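Local coordinates for flavin prenyltransferase PAD1, mitochondrial (Aspergillus niger, PDB 6QLG), which probably prenylates FMN, joining a dimethylallyl group to the flavin N5 and C6 to make the prenyl-FMN cofactor of a ferulic acid decarboxylase, at residues B[51-56]-B[80-85]; B[123-128]-B[156-161]. All coordinates share one frame; numbering follows the deposited sequence.

How the contacts relate
From the N terminus, strand 42-47 leads into the turn and helix of 51-56. Contact 1 closes the first loop, which takes in the rest of that helix, strand 69-74 and the start of helix 76-85. Contact 2 opens later, at the end of strand 119-125, and closes a loop of helices 127-135 and 141-151 on the neighbouring strand 155-160. The two loops follow in series, without nesting or crossing. Contact 1 ties two helices together beside the sheet, contact 2 two parallel strands within it. They touch directly, Thr-51 CG2 lying 3.4 Å from Arg-161 NE and Leu-55 packing on Val-123, and both contacts reach the same FMN.

Contact 1: B[51-56]-B[80-85]; sequences TGAMLG and ATIKYE. With FMN (flavin mononucleotide), chain M.
Ala-53, at the start of helix 53-65, packs against Thr-81 and Ile-82 on helix 76-85, two helices of the Rossmann-like flavoprotein fold that follow its first two sheet strands. This is the tight half of the contact. The Ala-53 methyl points at the opposing helix and meets Ile-82 CG1 at 3.7 Å and Thr-81 CG2 at 3.8 Å. Thr-81 can offer its methyl here because its CG2 stands anti to the backbone N, while OG1 turns back to bond the carbonyl of Trp-77 in its own helix. Met-47 of strand 42-47 touches both Ala-53 and Ile-82, closing this corner against the sheet.

The other half is polar and wetter. Glu-85, partly exposed and packed on Tyr-191 of a second subunit, reaches out with its chain extended beyond CG to the turn before helix 53-65. Glu-85 OE1 accepts from Gly-52 N through its syn lone pair, at 3.0 Å and nearly straight (167°), and takes a weak bond from Ala-53 N at 3.3 Å. A carboxylate so placed would probably be favoured by the N-terminal end of helix 53-65. Gly-52 has a positive phi (116°), a conformation that suits glycine. On the flavin side, Thr-51 N makes a weak 3.4 Å bond to FMN O4. On the solvent side, one water donates to Glu-85 OE1 at 3.0 Å and accepts from Met-54 N at 2.8 Å.

Contact 2: B[123-128]-B[156-161]; sequences VPCSMK and LVLVAR. With FMN (flavin mononucleotide), chain M; DMA (dimethylallyl diphosphate), chain J.
At the C-terminal edge of the parallel sheet, where the flavin sits, Cys-125 ending strand 119-125 bridges Ala-160 ending strand 155-160. Cys-125 N donates to Val-159 O at 2.8 Å, and Arg-161 N returns a bond to Cys-125 O at 3.0 Å, only 16° off the Cys-125 carbonyl plane. Ala-160 CA adds a C-H...O contact to the same oxygen. Val-123 CB lies 3.6 Å from Val-159 CG2, the two side chains side by side, just before the cis peptide preceding Pro-124. Helices 127-135 and 141-151 link the two strands in a beta-alpha-beta crossover of the Rossmann-like fold, and the first starts at the FMN. Ser-126 is its N-cap: OG accepts from Thr-129 N and donates to the FMN phosphate, which Lys-128 NZ also grips. The pyrimidine edge is read from both segments, Met-127 N donating to FMN O2 (2.8 Å) and Arg-161 O accepting from FMN N3 (2.9 Å). The Met-127 chain folds back at chi2 (-60°), which brings CE to 3.7 Å from Ala-160 CB. The Arg-161 guanidinium, held by carbonyls of Pro-188 and Val-187 of a second subunit, gives NH2 to FMN O4 (3.1 Å) and NH1, weakly, to dimethylallyl diphosphate O3B.

Contact 1: B[51-56]-B[80-85]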
# COMPACT_ATOMS: atom_id res chain seq x y z
N THR B 51 -31.25 9.36 -8.88
CA THR B 51 -32.08 10.52 -9.17
C THR B 51 -31.36 11.44 -10.15
O THR B 51 -30.13 11.58 -10.11
CB THR B 51 -32.44 11.27 -7.87
OG1 THR B 51 -33.41 12.28 -8.16
CG2 THR B 51 -31.23 11.90 -7.24
N GLY B 52 -32.12 12.02 -11.07
CA GLY B 52 -31.54 12.82 -12.13
C GLY B 52 -31.76 12.24 -13.51
O GLY B 52 -30.90 12.35 -14.38
N ALA B 53 -32.93 11.62 -13.71
CA ALA B 53 -33.23 11.02 -15.01
C ALA B 53 -33.21 12.04 -16.13
O ALA B 53 -32.85 11.71 -17.27
CB ALA B 53 -34.58 10.31 -14.96
N MET B 54 -33.58 13.30 -15.83
CA MET B 54 -33.57 14.34 -16.86
C MET B 54 -32.17 14.58 -17.41
O MET B 54 -32.03 15.02 -18.56
CB MET B 54 -34.15 15.64 -16.30
CG MET B 54 -34.46 16.69 -17.36
SD MET B 54 -35.58 16.14 -18.66
CE MET B 54 -36.94 15.52 -17.69
N LEU B 55 -31.13 14.30 -16.62
CA LEU B 55 -29.77 14.42 -17.13
C LEU B 55 -29.54 13.48 -18.31
O LEU B 55 -28.96 13.88 -19.33
CB LEU B 55 -28.76 14.15 -16.02
CG LEU B 55 -28.76 15.09 -14.81
CD1 LEU B 55 -27.78 14.60 -13.75
CD2 LEU B 55 -28.44 16.51 -15.22
N GLY B 56 -29.99 12.23 -18.19
CA GLY B 56 -29.81 11.29 -19.28
C GLY B 56 -30.70 11.61 -20.48
O GLY B 56 -30.29 11.45 -21.63
N ALA B 80 -38.11 3.32 -13.48
CA ALA B 80 -38.93 3.80 -12.37
C ALA B 80 -38.65 5.27 -12.08
O ALA B 80 -39.58 6.05 -11.83
CB ALA B 80 -38.69 2.96 -11.13
N THR B 81 -37.38 5.67 -12.13
CA THR B 81 -37.02 7.05 -11.83
C THR B 81 -37.52 8.00 -12.92
O THR B 81 -38.00 9.10 -12.63
CB THR B 81 -35.50 7.17 -11.66
OG1 THR B 81 -35.11 6.46 -10.48
CG2 THR B 81 -35.08 8.62 -11.54
N ILE B 82 -37.42 7.58 -14.19
CA ILE B 82 -37.96 8.37 -15.29
C ILE B 82 -39.44 8.66 -15.07
O ILE B 82 -39.90 9.80 -15.17
CB ILE B 82 -37.73 7.65 -16.63
CG1 ILE B 82 -36.25 7.68 -17.02
CG2 ILE B 82 -38.59 8.27 -17.73
CD1 ILE B 82 -35.91 6.74 -18.16
N LYS B 83 -40.21 7.61 -14.75
CA LYS B 83 -41.65 7.77 -14.55
C LYS B 83 -41.95 8.72 -13.40
O LYS B 83 -42.87 9.54 -13.48
CB LYS B 83 -42.29 6.42 -14.28
CG LYS B 83 -42.48 5.54 -15.50
CD LYS B 83 -43.03 4.18 -15.08
CE LYS B 83 -42.95 3.17 -16.21
NZ LYS B 83 -43.05 1.78 -15.70
N TYR B 84 -41.17 8.63 -12.31
CA TYR B 84 -41.50 9.38 -11.10
C TYR B 84 -41.04 10.83 -11.18
O TYR B 84 -41.73 11.73 -10.68
CB TYR B 84 -40.88 8.70 -9.88
CG TYR B 84 -41.27 9.34 -8.57
CD1 TYR B 84 -42.52 9.12 -8.01
CD2 TYR B 84 -40.39 10.18 -7.90
CE1 TYR B 84 -42.88 9.70 -6.81
CE2 TYR B 84 -40.74 10.77 -6.70
CZ TYR B 84 -41.99 10.53 -6.16
OH TYR B 84 -42.34 11.11 -4.97
N GLU B 85 -39.88 11.08 -11.79
CA GLU B 85 -39.25 12.39 -11.74
C GLU B 85 -39.56 13.27 -12.93
O GLU B 85 -39.38 14.49 -12.85
CB GLU B 85 -37.73 12.24 -11.64
CG GLU B 85 -37.26 11.65 -10.35
CD GLU B 85 -35.76 11.70 -10.22
OE1 GLU B 85 -35.07 12.02 -11.21
OE2 GLU B 85 -35.27 11.41 -9.11
N1 FMN M . -28.84 5.40 -5.60
C2 FMN M . -27.71 6.19 -5.67
O2 FMN M . -26.60 5.67 -5.58
N3 FMN M . -27.83 7.55 -5.85
C4 FMN M . -29.08 8.12 -5.95
O4 FMN M . -29.21 9.33 -6.11
C4A FMN M . -30.22 7.33 -5.88
N5 FMN M . -31.47 7.92 -5.99
C5A FMN M . -32.62 7.16 -5.93
C6 FMN M . -33.88 7.75 -6.04
C7 FMN M . -35.04 6.99 -5.97
C7M FMN M . -36.39 7.65 -6.09
C8 FMN M . -34.93 5.61 -5.80
C8M FMN M . -36.17 4.75 -5.72
C9 FMN M . -33.66 5.02 -5.68
C9A FMN M . -32.50 5.78 -5.75
N10 FMN M . -31.24 5.19 -5.65
C10 FMN M . -30.10 5.96 -5.71
C1' FMN M . -31.11 3.71 -5.44
C2' FMN M . -30.88 2.86 -6.69
O2' FMN M . -31.99 2.97 -7.57
C3' FMN M . -30.67 1.41 -6.27
O3' FMN M . -29.45 1.30 -5.57
C4' FMN M . -30.65 0.44 -7.45
O4' FMN M . -30.23 -0.83 -7.02
C5' FMN M . -29.71 0.91 -8.55
O5' FMN M . -29.88 0.05 -9.65
P FMN M . -29.27 0.41 -11.09
O1P FMN M . -29.07 -0.86 -11.87
O2P FMN M . -30.25 1.30 -11.81
O3P FMN M . -27.93 1.10 -10.95
O HOH W 1 -34.61 14.08 -13.33

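Contact 2: B[123-128]-B[156-161]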
# COMPACT_ATOMS: atom_id res chain seq x y z
N VAL B 123 -25.45 8.01 -17.18
CA VAL B 123 -26.01 9.28 -16.72
C VAL B 123 -27.51 9.12 -16.46
O VAL B 123 -28.27 8.85 -17.40
CB VAL B 123 -25.72 10.41 -17.72
CG1 VAL B 123 -26.04 9.96 -19.15
CG2 VAL B 123 -26.50 11.66 -17.35
N PRO B 124 -27.97 9.26 -15.21
CA PRO B 124 -27.11 9.38 -14.04
C PRO B 124 -26.57 8.01 -13.63
O PRO B 124 -27.12 6.99 -14.07
CB PRO B 124 -28.04 9.95 -12.98
CG PRO B 124 -29.38 9.40 -13.35
CD PRO B 124 -29.40 9.32 -14.86
N CYS B 125 -25.51 7.97 -12.83
CA CYS B 125 -24.88 6.73 -12.42
C CYS B 125 -25.08 6.52 -10.93
O CYS B 125 -24.62 7.33 -10.12
CB CYS B 125 -23.39 6.73 -12.77
SG CYS B 125 -22.56 5.17 -12.39
N SER B 126 -25.76 5.43 -10.57
CA SER B 126 -25.96 5.10 -9.18
C SER B 126 -24.67 4.56 -8.56
O SER B 126 -23.73 4.18 -9.25
CB SER B 126 -27.08 4.06 -9.03
OG SER B 126 -26.67 2.81 -9.58
N MET B 127 -24.65 4.53 -7.22
CA MET B 127 -23.53 3.92 -6.52
C MET B 127 -23.45 2.43 -6.78
O MET B 127 -22.35 1.87 -6.85
CB MET B 127 -23.63 4.20 -5.02
CG MET B 127 -23.56 5.68 -4.65
SD MET B 127 -22.02 6.47 -5.15
CE MET B 127 -22.48 7.26 -6.70
N LYS B 128 -24.60 1.77 -6.94
CA LYS B 128 -24.62 0.35 -7.25
C LYS B 128 -23.91 0.06 -8.57
O LYS B 128 -23.08 -0.85 -8.66
CB LYS B 128 -26.07 -0.16 -7.28
CG LYS B 128 -26.23 -1.62 -7.67
CD LYS B 128 -26.51 -1.78 -9.16
CE LYS B 128 -27.45 -2.92 -9.45
NZ LYS B 128 -27.68 -3.04 -10.92
N LEU B 156 -15.01 6.49 -20.92
CA LEU B 156 -16.15 6.09 -20.10
C LEU B 156 -16.39 7.16 -19.05
O LEU B 156 -15.51 7.41 -18.21
CB LEU B 156 -15.92 4.73 -19.45
CG LEU B 156 -16.95 4.29 -18.40
CD1 LEU B 156 -18.32 4.07 -19.05
CD2 LEU B 156 -16.50 3.04 -17.67
N VAL B 157 -17.56 7.79 -19.08
CA VAL B 157 -17.92 8.86 -18.16
C VAL B 157 -19.04 8.36 -17.26
O VAL B 157 -20.09 7.91 -17.75
CB VAL B 157 -18.34 10.13 -18.91
CG1 VAL B 157 -18.79 11.20 -17.93
CG2 VAL B 157 -17.19 10.65 -19.77
N LEU B 158 -18.83 8.45 -15.95
CA LEU B 158 -19.82 8.05 -14.96
C LEU B 158 -20.32 9.29 -14.24
O LEU B 158 -19.58 9.90 -13.46
CB LEU B 158 -19.22 7.05 -13.96
CG LEU B 158 -18.48 5.84 -14.51
CD1 LEU B 158 -17.98 4.96 -13.37
CD2 LEU B 158 -19.38 5.04 -15.44
N VAL B 159 -21.57 9.67 -14.51
CA VAL B 159 -22.19 10.78 -13.81
C VAL B 159 -22.69 10.27 -12.46
O VAL B 159 -23.90 10.12 -12.24
CB VAL B 159 -23.33 11.41 -14.64
CG1 VAL B 159 -23.84 12.69 -13.98
CG2 VAL B 159 -22.83 11.71 -16.05
N ALA B 160 -21.75 9.99 -11.55
CA ALA B 160 -22.06 9.33 -10.29
C ALA B 160 -22.72 10.31 -9.34
O ALA B 160 -22.10 11.31 -8.94
CB ALA B 160 -20.79 8.75 -9.67
N ARG B 161 -23.96 10.04 -8.96
CA ARG B 161 -24.76 10.95 -8.15
C ARG B 161 -25.05 10.31 -6.80
O ARG B 161 -25.73 9.28 -6.73
CB ARG B 161 -26.05 11.33 -8.87
CG ARG B 161 -26.75 12.53 -8.26
CD ARG B 161 -27.80 12.10 -7.26
NE ARG B 161 -28.23 13.20 -6.41
CZ ARG B 161 -28.56 13.07 -5.13
NH1 ARG B 161 -28.94 14.13 -4.42
NH2 ARG B 161 -28.50 11.88 -4.54
N1 FMN M . -28.84 5.40 -5.60
C2 FMN M . -27.71 6.19 -5.67
O2 FMN M . -26.60 5.67 -5.58
N3 FMN M . -27.83 7.55 -5.85
C4 FMN M . -29.08 8.12 -5.95
O4 FMN M . -29.21 9.33 -6.11
C4A FMN M . -30.22 7.33 -5.88
N5 FMN M . -31.47 7.92 -5.99
C5A FMN M . -32.62 7.16 -5.93
C6 FMN M . -33.88 7.75 -6.04
C7 FMN M . -35.04 6.99 -5.97
C7M FMN M . -36.39 7.65 -6.09
C8 FMN M . -34.93 5.61 -5.80
C8M FMN M . -36.17 4.75 -5.72
C9 FMN M . -33.66 5.02 -5.68
C9A FMN M . -32.50 5.78 -5.75
N10 FMN M . -31.24 5.19 -5.65
C10 FMN M . -30.10 5.96 -5.71
C1' FMN M . -31.11 3.71 -5.44
C2' FMN M . -30.88 2.86 -6.69
O2' FMN M . -31.99 2.97 -7.57
C3' FMN M . -30.67 1.41 -6.27
O3' FMN M . -29.45 1.30 -5.57
C4' FMN M . -30.65 0.44 -7.45
O4' FMN M . -30.23 -0.83 -7.02
C5' FMN M . -29.71 0.91 -8.55
O5' FMN M . -29.88 0.05 -9.65
P FMN M . -29.27 0.41 -11.09
O1P FMN M . -29.07 -0.86 -11.87
O2P FMN M . -30.25 1.30 -11.81
O3P FMN M . -27.93 1.10 -10.95
C1 DMA J . -32.31 8.47 -2.38
O1 DMA J . -31.65 8.46 -1.14
C2 DMA J . -33.22 7.26 -2.45
C3 DMA J . -34.52 7.45 -2.48
C4 DMA J . -35.42 6.23 -2.55
C5 DMA J . -35.09 8.87 -2.45
PA DMA J . -30.44 9.55 -0.97
O1A DMA J . -29.94 9.53 0.46
O2A DMA J . -29.36 9.09 -1.91
O3A DMA J . -31.06 11.03 -1.38
PB DMA J . -30.48 12.48 -0.84
O1B DMA J . -28.97 12.46 -0.93
O2B DMA J . -30.88 12.77 0.59
O3B DMA J . -31.04 13.59 -1.71